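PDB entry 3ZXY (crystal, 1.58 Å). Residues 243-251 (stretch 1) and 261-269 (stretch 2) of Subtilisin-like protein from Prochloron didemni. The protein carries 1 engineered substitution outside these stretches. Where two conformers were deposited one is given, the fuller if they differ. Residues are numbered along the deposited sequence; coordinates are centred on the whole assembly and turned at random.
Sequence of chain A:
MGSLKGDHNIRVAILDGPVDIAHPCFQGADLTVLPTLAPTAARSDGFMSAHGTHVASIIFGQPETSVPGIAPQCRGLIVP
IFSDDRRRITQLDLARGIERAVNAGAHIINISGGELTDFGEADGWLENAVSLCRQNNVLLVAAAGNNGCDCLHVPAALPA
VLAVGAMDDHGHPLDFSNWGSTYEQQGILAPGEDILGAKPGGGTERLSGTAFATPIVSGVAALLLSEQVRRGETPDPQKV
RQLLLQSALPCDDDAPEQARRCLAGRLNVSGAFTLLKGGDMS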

# COMPACT_ATOMS: atom_id res chain seq x y z
N LEU A 243 -15.50 -2.31 -0.63
CA LEU A 243 -15.89 -1.40 -1.71
C LEU A 243 -14.95 -1.46 -2.90
O LEU A 243 -15.38 -1.46 -4.05
CB LEU A 243 -15.97 0.05 -1.20
CG LEU A 243 -17.09 0.36 -0.22
CD1 LEU A 243 -16.77 1.66 0.51
CD2 LEU A 243 -18.42 0.46 -0.94
N LEU A 244 -13.65 -1.52 -2.62
CA LEU A 244 -12.65 -1.61 -3.68
C LEU A 244 -12.78 -2.92 -4.44
O LEU A 244 -12.67 -2.95 -5.68
CB LEU A 244 -11.25 -1.43 -3.09
CG LEU A 244 -10.91 0.00 -2.70
CD1 LEU A 244 -9.66 0.07 -1.81
CD2 LEU A 244 -10.74 0.87 -3.95
N LEU A 245 -12.97 -4.02 -3.72
CA LEU A 245 -13.15 -5.31 -4.36
C LEU A 245 -14.45 -5.40 -5.15
O LEU A 245 -14.47 -5.93 -6.26
CB LEU A 245 -13.06 -6.45 -3.33
CG LEU A 245 -11.69 -6.67 -2.71
CD1 LEU A 245 -11.84 -7.63 -1.54
CD2 LEU A 245 -10.70 -7.21 -3.73
N GLN A 246 -15.54 -4.86 -4.61
CA GLN A 246 -16.83 -4.96 -5.28
C GLN A 246 -16.91 -4.14 -6.56
O GLN A 246 -17.53 -4.56 -7.54
CB GLN A 246 -17.96 -4.52 -4.35
CG GLN A 246 -19.31 -4.67 -5.00
CD GLN A 246 -20.44 -4.84 -4.02
OE1 GLN A 246 -21.41 -4.09 -4.06
NE2 GLN A 246 -20.34 -5.86 -3.17
N SER A 247 -16.28 -2.97 -6.54
CA SER A 247 -16.30 -2.06 -7.67
C SER A 247 -15.23 -2.37 -8.72
O SER A 247 -15.27 -1.81 -9.81
CB SER A 247 -16.17 -0.61 -7.20
OG SER A 247 -14.95 -0.38 -6.51
N ALA A 248 -14.33 -3.30 -8.43
CA ALA A 248 -13.28 -3.62 -9.39
C ALA A 248 -13.87 -4.07 -10.74
O ALA A 248 -14.90 -4.77 -10.81
CB ALA A 248 -12.37 -4.72 -8.83
N LEU A 249 -13.22 -3.67 -11.83
CA LEU A 249 -13.75 -3.90 -13.16
C LEU A 249 -13.14 -5.12 -13.84
O LEU A 249 -11.95 -5.36 -13.75
CB LEU A 249 -13.49 -2.68 -14.03
CG LEU A 249 -14.26 -1.43 -13.63
CD1 LEU A 249 -13.56 -0.20 -14.19
CD2 LEU A 249 -15.70 -1.56 -14.10
N PRO A 250 -13.97 -5.90 -14.57
CA PRO A 250 -13.43 -6.99 -15.42
C PRO A 250 -12.41 -6.54 -16.46
O PRO A 250 -12.37 -5.37 -16.84
CB PRO A 250 -14.68 -7.52 -16.14
CG PRO A 250 -15.82 -7.12 -15.29
CD PRO A 250 -15.44 -5.86 -14.58
N CYS A 251 -11.59 -7.48 -16.91
CA CYS A 251 -10.58 -7.21 -17.93
C CYS A 251 -11.14 -7.49 -19.32
O CYS A 251 -11.98 -8.37 -19.49
CB CYS A 251 -9.32 -8.04 -17.68
SG CYS A 251 -8.39 -7.51 -16.23
N ARG A 261 -5.76 -13.78 -14.49
CA ARG A 261 -4.75 -12.78 -14.20
C ARG A 261 -5.38 -11.40 -13.99
O ARG A 261 -4.69 -10.46 -13.66
CB ARG A 261 -3.69 -12.82 -15.29
CG ARG A 261 -3.17 -14.24 -15.47
CD ARG A 261 -1.84 -14.28 -16.17
NE ARG A 261 -1.85 -13.44 -17.36
CZ ARG A 261 -2.37 -13.80 -18.52
NH1 ARG A 261 -2.94 -14.99 -18.66
NH2 ARG A 261 -2.33 -12.96 -19.54
N CYS A 262 -6.70 -11.30 -14.10
CA CYS A 262 -7.41 -10.08 -13.74
C CYS A 262 -7.64 -9.94 -12.21
O CYS A 262 -8.03 -8.89 -11.73
CB CYS A 262 -8.74 -10.02 -14.48
SG CYS A 262 -9.40 -8.35 -14.63
N LEU A 263 -7.39 -11.03 -11.47
CA LEU A 263 -7.63 -11.08 -10.03
C LEU A 263 -9.11 -10.81 -9.78
O LEU A 263 -9.94 -11.31 -10.56
CB LEU A 263 -6.70 -10.15 -9.26
CG LEU A 263 -5.21 -10.23 -9.65
CD1 LEU A 263 -4.40 -9.35 -8.70
CD2 LEU A 263 -4.68 -11.66 -9.67
N ALA A 264 -9.46 -10.05 -8.74
CA ALA A 264 -10.86 -9.69 -8.56
C ALA A 264 -11.30 -8.62 -9.54
O ALA A 264 -12.51 -8.35 -9.66
CB ALA A 264 -11.11 -9.24 -7.14
N GLY A 265 -10.34 -7.99 -10.21
CA GLY A 265 -10.60 -6.94 -11.17
C GLY A 265 -9.64 -5.78 -11.10
O GLY A 265 -8.72 -5.75 -10.28
N ARG A 266 -9.87 -4.80 -11.96
CA ARG A 266 -9.09 -3.60 -12.02
C ARG A 266 -9.61 -2.51 -11.09
O ARG A 266 -10.83 -2.28 -11.02
CB ARG A 266 -9.14 -3.06 -13.44
CG ARG A 266 -8.54 -4.01 -14.46
CD ARG A 266 -8.66 -3.40 -15.82
NE ARG A 266 -10.02 -3.52 -16.35
CZ ARG A 266 -10.75 -2.53 -16.88
NH1 ARG A 266 -10.29 -1.29 -16.97
NH2 ARG A 266 -11.96 -2.81 -17.35
N LEU A 267 -8.69 -1.81 -10.42
CA LEU A 267 -9.03 -0.69 -9.56
C LEU A 267 -9.95 0.28 -10.29
O LEU A 267 -9.68 0.71 -11.41
CB LEU A 267 -7.76 0.05 -9.15
CG LEU A 267 -7.91 1.31 -8.31
CD1 LEU A 267 -8.52 1.01 -6.96
CD2 LEU A 267 -6.52 1.95 -8.21
N ASN A 268 -11.06 0.62 -9.62
CA ASN A 268 -12.09 1.47 -10.19
C ASN A 268 -12.46 2.53 -9.16
O ASN A 268 -13.39 2.34 -8.37
CB ASN A 268 -13.30 0.59 -10.55
CG ASN A 268 -14.47 1.39 -11.09
OD1 ASN A 268 -14.31 2.57 -11.45
ND2 ASN A 268 -15.64 0.75 -11.17
N VAL A 269 -11.74 3.64 -9.19
CA VAL A 269 -11.85 4.65 -8.14
C VAL A 269 -13.22 5.32 -8.19
O VAL A 269 -13.87 5.45 -7.15
CB VAL A 269 -10.72 5.69 -8.20
CG1 VAL A 269 -10.85 6.65 -7.02
CG2 VAL A 269 -9.36 5.00 -8.12
O HOH W 1 -12.21 -0.65 -7.30
O HOH W 2 -14.93 -7.51 -10.59

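The most unusual feature is a covalent one: Cys251 SG lies 2.1 Å from Cys262 SG, a disulfide with a chi3 of 85°, close to the 90° such bonds prefer. Beside it the backbones form a single antiparallel bridge. Leu249 N donates to Arg266 O at 2.9 Å (164°) and Arg266 N to Leu249 O at 2.8 Å (171°), both nearly linear.

Arg266 also bonds through its side chain. Its NE and NH2 converge on Pro250 O, at 3.0 and 2.6 Å, so the carbonyl lies at the guanidinium edge, where the N-H groups point, while Leu249 CB covers one face.

Gly265 closes a type II' turn that starts at Cys262. Its phi/psi of 139/-180 calls for glycine, and an ideal CB would stand 2.8 Å from Ala248 CB and 3.0 Å from Leu249 O, both clashes.

Asn268 ND2 donates to Ser247 O at 2.9 Å (157°). Water 1 bridges the same junction, donating to Leu244 O and Ser247 OG and accepting from Asn268 N; water 2 links the carbonyls of Ala248 and Ala264. Apolar contacts complete the packing: Leu244 CD2 meets Leu267 CD1 at 3.7 Å, and Leu245 CD2 reaches Ala264 CB at 4.0 Å.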